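Local coordinates for protein pectinesterase (Sitophilus oryzae, PDB 4PMH) that hydrolyses the methyl esters of pectin to release methanol, leaving demethylated galacturonan, and is likely to serve the weevil in digesting plant cell walls, at residues T104-T112 with T173-L181; H198-S206 with V228-F236. All coordinates share one frame; numbering follows the deposited sequence.

Interaction 1: residues T104-T112 with T173-L181; sequences TLNMPAQTT and TGDQQAVAL
One face of the Gln176 amide is covered by the CB-CG edge of the Pro108 ring, CB coming within 3.4 Å of Gln176 OE1. That oxygen also accepts from Asn172. The Gln110 and Gln177 amides, planes 33° apart, instead meet through a hydrogen bond: Gln110 NE2 donates to Gln177 OE1 at 2.7 Å, nearly straight at 167°, with the acceptor close to the Gln110 amide plane and the donor in the carbonyl plane of Gln177. Both chains bend at chi2, which brings the two amides together. Gln110 OE1 is turned to the Gln176 stem, 3.4 Å from Gln176 CB. Alongside, Ala109 N donates to Gln177 O at 2.7 Å, and the methyl of Ala178 packs 3.8 Å from Pro108 CA. Pro108 starts a type I turn, its O accepting from both N and OG1 of Thr111, and this turn presents Ala109 and Gln110 to the other loop. Thr146 of helix 145-148 packs on Ala109 and Gln177. Two loops joined by a backbone bond and an amide pair thus border the cleft of a pectinesterase beta-helix, where Gln177, by similarity, binds substrate beside Asp200.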
loop_
_atom_site.group_PDB
_atom_site.type_symbol
_atom_site.label_atom_id
_atom_site.label_comp_id
_atom_site.label_asym_id
_atom_site.label_seq_id
_atom_site.Cartn_x
_atom_site.Cartn_y
_atom_site.Cartn_z
ATOM N N THR A 104 0.848 10.461 12.798
ATOM C CA THR A 104 1.126 9.192 13.435
ATOM C C THR A 104 0.162 8.840 14.563
ATOM O O THR A 104 -0.247 9.718 15.322
ATOM C CB THR A 104 2.579 9.153 13.991
ATOM O OG1 THR A 104 2.802 7.893 14.628
ATOM C CG2 THR A 104 2.868 10.277 15.012
ATOM N N LEU A 105 -0.161 7.555 14.674
ATOM C CA LEU A 105 -0.932 7.029 15.803
ATOM C C LEU A 105 -0.513 5.593 16.061
ATOM O O LEU A 105 0.015 4.951 15.160
ATOM C CB LEU A 105 -2.425 7.056 15.481
ATOM C CG LEU A 105 -3.149 8.392 15.499
ATOM C CD1 LEU A 105 -4.535 8.248 14.910
ATOM C CD2 LEU A 105 -3.225 8.931 16.919
ATOM N N ASN A 106 -0.711 5.119 17.295
ATOM C CA ASN A 106 -0.572 3.691 17.659
ATOM C C ASN A 106 -2.000 3.166 17.748
ATOM O O ASN A 106 -2.664 3.297 18.780
ATOM C CB ASN A 106 0.151 3.539 19.011
ATOM C CG ASN A 106 0.375 2.080 19.432
ATOM O OD1 ASN A 106 -0.269 1.148 18.954
ATOM N ND2 ASN A 106 1.278 1.898 20.394
ATOM N N MET A 107 -2.487 2.606 16.647
ATOM C CA MET A 107 -3.902 2.288 16.520
ATOM C C MET A 107 -4.070 1.030 15.702
ATOM O O MET A 107 -4.360 1.095 14.497
ATOM C CB MET A 107 -4.661 3.454 15.875
ATOM C CG MET A 107 -6.184 3.315 15.971
ATOM S SD MET A 107 -7.069 4.824 15.515
ATOM C CE MET A 107 -6.936 4.795 13.732
ATOM N N PRO A 108 -3.888 -0.132 16.346
ATOM C CA PRO A 108 -4.084 -1.402 15.644
ATOM C C PRO A 108 -5.551 -1.741 15.347
ATOM O O PRO A 108 -6.468 -1.103 15.872
ATOM C CB PRO A 108 -3.486 -2.432 16.617
ATOM C CG PRO A 108 -3.713 -1.831 17.977
ATOM C CD PRO A 108 -3.531 -0.333 17.768
ATOM N N ALA A 109 -5.751 -2.749 14.504
ATOM C CA ALA A 109 -7.094 -3.293 14.240
ATOM C C ALA A 109 -7.775 -3.737 15.538
ATOM O O ALA A 109 -9.009 -3.742 15.627
ATOM C CB ALA A 109 -7.019 -4.472 13.297
ATOM N N GLN A 110 -6.961 -4.109 16.523
ATOM C CA GLN A 110 -7.459 -4.655 17.787
ATOM C C GLN A 110 -7.968 -3.566 18.733
ATOM O O GLN A 110 -8.539 -3.868 19.787
ATOM C CB GLN A 110 -6.356 -5.508 18.438
ATOM C CG GLN A 110 -6.075 -6.843 17.732
ATOM C CD GLN A 110 -5.419 -6.728 16.350
ATOM O OE1 GLN A 110 -4.682 -5.773 16.044
ATOM N NE2 GLN A 110 -5.660 -7.734 15.515
ATOM N N THR A 111 -7.752 -2.299 18.373
ATOM C CA THR A 111 -8.290 -1.183 19.122
ATOM C C THR A 111 -9.780 -1.331 19.384
ATOM O O THR A 111 -10.560 -1.630 18.480
ATOM C CB THR A 111 -8.065 0.138 18.352
ATOM O OG1 THR A 111 -6.664 0.333 18.153
ATOM C CG2 THR A 111 -8.614 1.311 19.119
ATOM N N THR A 112 -10.202 -1.090 20.615
ATOM C CA THR A 112 -11.623 -1.129 20.869
ATOM C C THR A 112 -12.261 0.143 20.340
ATOM O O THR A 112 -11.621 1.177 20.289
ATOM C CB THR A 112 -11.974 -1.256 22.365
ATOM O OG1 THR A 112 -11.673 -0.034 23.026
ATOM C CG2 THR A 112 -11.224 -2.405 23.006
ATOM N N THR A 173 1.836 -6.478 19.986
ATOM C CA THR A 173 2.052 -7.926 19.926
ATOM C C THR A 173 2.462 -8.283 18.500
ATOM O O THR A 173 2.358 -7.458 17.596
ATOM C CB THR A 173 0.777 -8.724 20.248
ATOM O OG1 THR A 173 -0.113 -8.678 19.124
ATOM C CG2 THR A 173 0.057 -8.179 21.497
ATOM N N GLY A 174 2.896 -9.524 18.296
ATOM C CA GLY A 174 3.214 -10.012 16.957
ATOM C C GLY A 174 1.990 -10.287 16.091
ATOM O O GLY A 174 2.123 -10.603 14.925
ATOM N N ASP A 175 0.789 -10.193 16.654
ATOM C CA ASP A 175 -0.434 -10.491 15.904
ATOM C C ASP A 175 -1.207 -9.253 15.410
ATOM O O ASP A 175 -2.218 -9.408 14.725
ATOM C CB ASP A 175 -1.382 -11.372 16.753
ATOM C CG ASP A 175 -0.999 -12.865 16.752
ATOM O OD1 ASP A 175 -0.010 -13.254 16.093
ATOM O OD2 ASP A 175 -1.707 -13.660 17.420
ATOM N N GLN A 176 -0.766 -8.042 15.739
ATOM C CA GLN A 176 -1.560 -6.845 15.402
ATOM C C GLN A 176 -1.375 -6.334 13.960
ATOM O O GLN A 176 -0.265 -6.207 13.497
ATOM C CB GLN A 176 -1.265 -5.702 16.379
ATOM C CG GLN A 176 -1.723 -5.974 17.817
ATOM C CD GLN A 176 -1.629 -4.743 18.689
ATOM O OE1 GLN A 176 -0.927 -3.781 18.354
ATOM N NE2 GLN A 176 -2.345 -4.753 19.816
ATOM N N GLN A 177 -2.488 -6.012 13.296
ATOM C CA GLN A 177 -2.503 -5.354 11.984
ATOM C C GLN A 177 -2.735 -3.877 12.243
ATOM O O GLN A 177 -3.520 -3.536 13.122
ATOM C CB GLN A 177 -3.668 -5.871 11.114
ATOM C CG GLN A 177 -3.698 -7.377 10.860
ATOM C CD GLN A 177 -4.298 -8.174 12.021
ATOM O OE1 GLN A 177 -4.862 -7.613 12.960
ATOM N NE2 GLN A 177 -4.172 -9.498 11.955
ATOM N N ALA A 178 -2.083 -2.996 11.490
ATOM C CA ALA A 178 -2.248 -1.558 11.712
ATOM C C ALA A 178 -1.875 -0.769 10.457
ATOM O O ALA A 178 -0.707 -0.655 10.105
ATOM C CB ALA A 178 -1.407 -1.103 12.895
ATOM N N VAL A 179 -2.882 -0.186 9.824
ATOM C CA VAL A 179 -2.718 0.428 8.524
ATOM C C VAL A 179 -2.296 1.886 8.674
ATOM O O VAL A 179 -2.863 2.631 9.454
ATOM C CB VAL A 179 -4.015 0.346 7.673
ATOM C CG1 VAL A 179 -3.838 1.077 6.335
ATOM C CG2 VAL A 179 -4.399 -1.106 7.433
ATOM N N ALA A 180 -1.302 2.274 7.894
ATOM C CA ALA A 180 -0.864 3.662 7.843
ATOM C C ALA A 180 -1.638 4.391 6.775
ATOM O O ALA A 180 -2.369 5.327 7.083
ATOM C CB ALA A 180 0.636 3.772 7.597
ATOM N N LEU A 181 -1.481 3.964 5.523
ATOM C CA LEU A 181 -2.236 4.513 4.404
ATOM C C LEU A 181 -3.143 3.444 3.789
ATOM O O LEU A 181 -2.727 2.280 3.585
ATOM C CB LEU A 181 -1.277 5.068 3.344
ATOM C CG LEU A 181 -1.844 5.619 2.048
ATOM C CD1 LEU A 181 -2.707 6.836 2.353
ATOM C CD2 LEU A 181 -0.782 5.997 1.016
#

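Interaction 2: residues H198-S206 with V228-F236; sequences HQDTLYAGS and VFGGGSAIF
Leu202 and Tyr203 pair in parallel with Val228 and Phe229, Phe229 N donating to Leu202 O at 3.0 Å and Ala204 N to Phe229 O at 2.8 Å. Beyond this short ladder Gly231 N bonds to Gly205 O, and Gly232 N reaches Ala204 O, which also accepts from Tyr267. Gly205 and Gly230 have backbone angles that call for glycine, and a CB on either would also strike the facing chain. Phe229 stands between two partners. Over one face Tyr203 forms an offset stack, centroids 4.4 Å apart and planes 16° from parallel, with Tyr203 CG 3.4 Å from Phe229 CZ; over the other lies Asp200, its CB 3.4 Å from Phe229 CE1 and its carboxylate stacked at 30° to the ring. A chi1 of 80°, which sets CG between the backbone N and carbonyl carbon, swings the ring across to these neighbours. Replacing Phe229 with an alanine would probably leave Tyr203 without its stacking partner and Asp200 without the surface that backs its carboxylate. On the sheet face of Leu202 and Val228, Leu202 CD2 meets the edge of the Phe236 ring, 3.9 Å from CE1. Such neighbouring parallel coils are the hallmark of the right-handed beta-helix of pectinesterases, and here they back the active site, in which Asp200 is the proton donor by similarity, near the proposed nucleophile Asp226.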
loop_
_atom_site.group_PDB
_atom_site.type_symbol
_atom_site.label_atom_id
_atom_site.label_comp_id
_atom_site.label_asym_id
_atom_site.label_seq_id
_atom_site.Cartn_x
_atom_site.Cartn_y
_atom_site.Cartn_z
ATOM N N HIS A 198 4.259 -1.840 10.590
ATOM C CA HIS A 198 4.814 -3.167 10.731
ATOM C C HIS A 198 4.003 -4.134 9.903
ATOM O O HIS A 198 4.406 -4.446 8.773
ATOM C CB HIS A 198 4.917 -3.537 12.195
ATOM C CG HIS A 198 6.083 -2.894 12.857
ATOM N ND1 HIS A 198 6.001 -1.663 13.467
ATOM C CD2 HIS A 198 7.378 -3.269 12.931
ATOM C CE1 HIS A 198 7.196 -1.313 13.904
ATOM N NE2 HIS A 198 8.047 -2.273 13.594
ATOM N N GLN A 199 2.863 -4.581 10.420
ATOM C CA GLN A 199 1.966 -5.455 9.668
ATOM C C GLN A 199 0.874 -4.616 9.012
ATOM O O GLN A 199 0.209 -3.861 9.695
ATOM C CB GLN A 199 1.348 -6.490 10.609
ATOM C CG GLN A 199 0.549 -7.576 9.927
ATOM C CD GLN A 199 0.210 -8.747 10.860
ATOM O OE1 GLN A 199 0.717 -8.844 11.988
ATOM N NE2 GLN A 199 -0.645 -9.633 10.393
ATOM N N ASP A 200 0.680 -4.765 7.693
ATOM C CA ASP A 200 -0.394 -4.084 6.948
ATOM C C ASP A 200 -0.198 -2.573 6.822
ATOM O O ASP A 200 -1.155 -1.805 6.724
ATOM C CB ASP A 200 -1.786 -4.391 7.534
ATOM C CG ASP A 200 -2.162 -5.870 7.434
ATOM O OD1 ASP A 200 -1.445 -6.662 6.807
ATOM O OD2 ASP A 200 -3.200 -6.230 7.988
ATOM N N THR A 201 1.055 -2.151 6.789
ATOM C CA THR A 201 1.371 -0.730 6.617
ATOM C C THR A 201 0.569 -0.031 5.515
ATOM O O THR A 201 -0.075 0.991 5.773
ATOM C CB THR A 201 2.877 -0.530 6.383
ATOM O OG1 THR A 201 3.608 -1.168 7.438
ATOM C CG2 THR A 201 3.237 0.945 6.264
ATOM N N LEU A 202 0.622 -0.542 4.299
ATOM C CA LEU A 202 0.005 0.132 3.157
ATOM C C LEU A 202 -1.065 -0.764 2.563
ATOM O O LEU A 202 -0.767 -1.844 2.061
ATOM C CB LEU A 202 1.038 0.510 2.084
ATOM C CG LEU A 202 0.480 0.907 0.719
ATOM C CD1 LEU A 202 -0.533 2.029 0.851
ATOM C CD2 LEU A 202 1.590 1.323 -0.248
ATOM N N TYR A 203 -2.315 -0.316 2.654
ATOM C CA TYR A 203 -3.456 -0.990 2.054
ATOM C C TYR A 203 -3.648 -0.344 0.684
ATOM O O TYR A 203 -4.386 0.622 0.539
ATOM C CB TYR A 203 -4.700 -0.806 2.925
ATOM C CG TYR A 203 -5.883 -1.742 2.666
ATOM C CD1 TYR A 203 -5.926 -2.597 1.573
ATOM C CD2 TYR A 203 -6.989 -1.741 3.531
ATOM C CE1 TYR A 203 -7.013 -3.438 1.362
ATOM C CE2 TYR A 203 -8.085 -2.573 3.312
ATOM C CZ TYR A 203 -8.087 -3.414 2.230
ATOM O OH TYR A 203 -9.154 -4.246 1.998
ATOM N N ALA A 204 -2.985 -0.900 -0.324
ATOM C CA ALA A 204 -2.945 -0.276 -1.654
ATOM C C ALA A 204 -4.055 -0.840 -2.549
ATOM O O ALA A 204 -3.879 -1.865 -3.231
ATOM C CB ALA A 204 -1.584 -0.494 -2.291
ATOM N N GLY A 205 -5.198 -0.160 -2.562
ATOM C CA GLY A 205 -6.341 -0.590 -3.384
ATOM C C GLY A 205 -7.243 -1.483 -2.569
ATOM O O GLY A 205 -7.088 -2.696 -2.533
ATOM N N SER A 206 -8.156 -0.850 -1.855
ATOM C CA SER A 206 -9.061 -1.527 -0.949
ATOM C C SER A 206 -10.467 -1.634 -1.565
ATOM O O SER A 206 -11.340 -2.241 -0.973
ATOM C CB SER A 206 -9.130 -0.757 0.383
ATOM O OG SER A 206 -9.572 0.615 0.217
ATOM N N VAL A 228 2.593 -4.279 2.164
ATOM C CA VAL A 228 1.958 -3.697 0.979
ATOM C C VAL A 228 0.967 -4.749 0.511
ATOM O O VAL A 228 1.371 -5.795 -0.023
ATOM C CB VAL A 228 2.954 -3.355 -0.157
ATOM C CG1 VAL A 228 2.222 -2.765 -1.367
ATOM C CG2 VAL A 228 4.018 -2.396 0.339
ATOM N N PHE A 229 -0.323 -4.477 0.716
ATOM C CA PHE A 229 -1.352 -5.472 0.531
ATOM C C PHE A 229 -2.628 -4.869 -0.043
ATOM O O PHE A 229 -2.892 -3.665 0.101
ATOM C CB PHE A 229 -1.626 -6.182 1.873
ATOM C CG PHE A 229 -2.522 -5.403 2.817
ATOM C CD1 PHE A 229 -2.021 -4.340 3.558
ATOM C CD2 PHE A 229 -3.860 -5.755 2.985
ATOM C CE1 PHE A 229 -2.836 -3.619 4.420
ATOM C CE2 PHE A 229 -4.684 -5.045 3.867
ATOM C CZ PHE A 229 -4.162 -3.971 4.580
ATOM N N GLY A 230 -3.394 -5.707 -0.735
ATOM C CA GLY A 230 -4.630 -5.268 -1.381
ATOM C C GLY A 230 -4.718 -5.550 -2.858
ATOM O O GLY A 230 -3.897 -6.294 -3.429
ATOM N N GLY A 231 -5.708 -4.927 -3.500
ATOM C CA GLY A 231 -6.131 -5.327 -4.828
ATOM C C GLY A 231 -6.088 -4.293 -5.937
ATOM O O GLY A 231 -6.660 -4.519 -6.997
ATOM N N GLY A 232 -5.412 -3.179 -5.725
ATOM C CA GLY A 232 -5.391 -2.118 -6.717
ATOM C C GLY A 232 -4.437 -2.431 -7.853
ATOM O O GLY A 232 -3.660 -3.397 -7.789
ATOM N N SER A 233 -4.515 -1.623 -8.903
ATOM C CA SER A 233 -3.459 -1.550 -9.887
ATOM C C SER A 233 -2.495 -0.500 -9.387
ATOM O O SER A 233 -2.727 0.692 -9.579
ATOM C CB SER A 233 -4.000 -1.151 -11.253
ATOM O OG SER A 233 -4.777 -2.181 -11.834
ATOM N N ALA A 234 -1.414 -0.927 -8.742
ATOM C CA ALA A 234 -0.512 0.013 -8.063
ATOM C C ALA A 234 0.894 -0.085 -8.621
ATOM O O ALA A 234 1.472 -1.166 -8.666
ATOM C CB ALA A 234 -0.505 -0.239 -6.562
ATOM N N ILE A 235 1.411 1.059 -9.071
ATOM C CA ILE A 235 2.744 1.181 -9.637
ATOM C C ILE A 235 3.658 1.830 -8.605
ATOM O O ILE A 235 3.299 2.857 -8.012
ATOM C CB ILE A 235 2.706 2.058 -10.902
ATOM C CG1 ILE A 235 1.861 1.366 -11.965
ATOM C CG2 ILE A 235 4.103 2.379 -11.402
ATOM C CD1 ILE A 235 1.338 2.306 -13.032
ATOM N N PHE A 236 4.824 1.231 -8.385
ATOM C CA PHE A 236 5.815 1.743 -7.444
ATOM C C PHE A 236 7.089 1.965 -8.225
ATOM O O PHE A 236 7.752 1.001 -8.596
ATOM C CB PHE A 236 6.082 0.729 -6.340
ATOM C CG PHE A 236 4.890 0.430 -5.495
ATOM C CD1 PHE A 236 4.632 1.171 -4.340
ATOM C CD2 PHE A 236 4.013 -0.590 -5.843
ATOM C CE1 PHE A 236 3.529 0.889 -3.557
ATOM C CE2 PHE A 236 2.903 -0.868 -5.059
ATOM C CZ PHE A 236 2.665 -0.132 -3.913
#

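In the fold
Interaction 2 lies near the centre of the chain and is buried, whereas interaction 1, about 15 Å away between centres, is only partly buried and sits among loops leaving the beta-helix. Their chemistry follows: glutamine amides and a proline turn in the first, a parallel backbone ladder, aromatic stacking and tight glycines in the second. The two are sewn together directly, since segments 173-181 and 198-206 run side by side: Ala180 N probably bonds to Thr201 O, and Tyr203 N to Leu181 O, each at 2.8 Å. Gln177 CG also packs 3.1 Å from Asp200 OD2, so the proposed substrate-binding residue of one contact adjoins the proposed proton donor of the other.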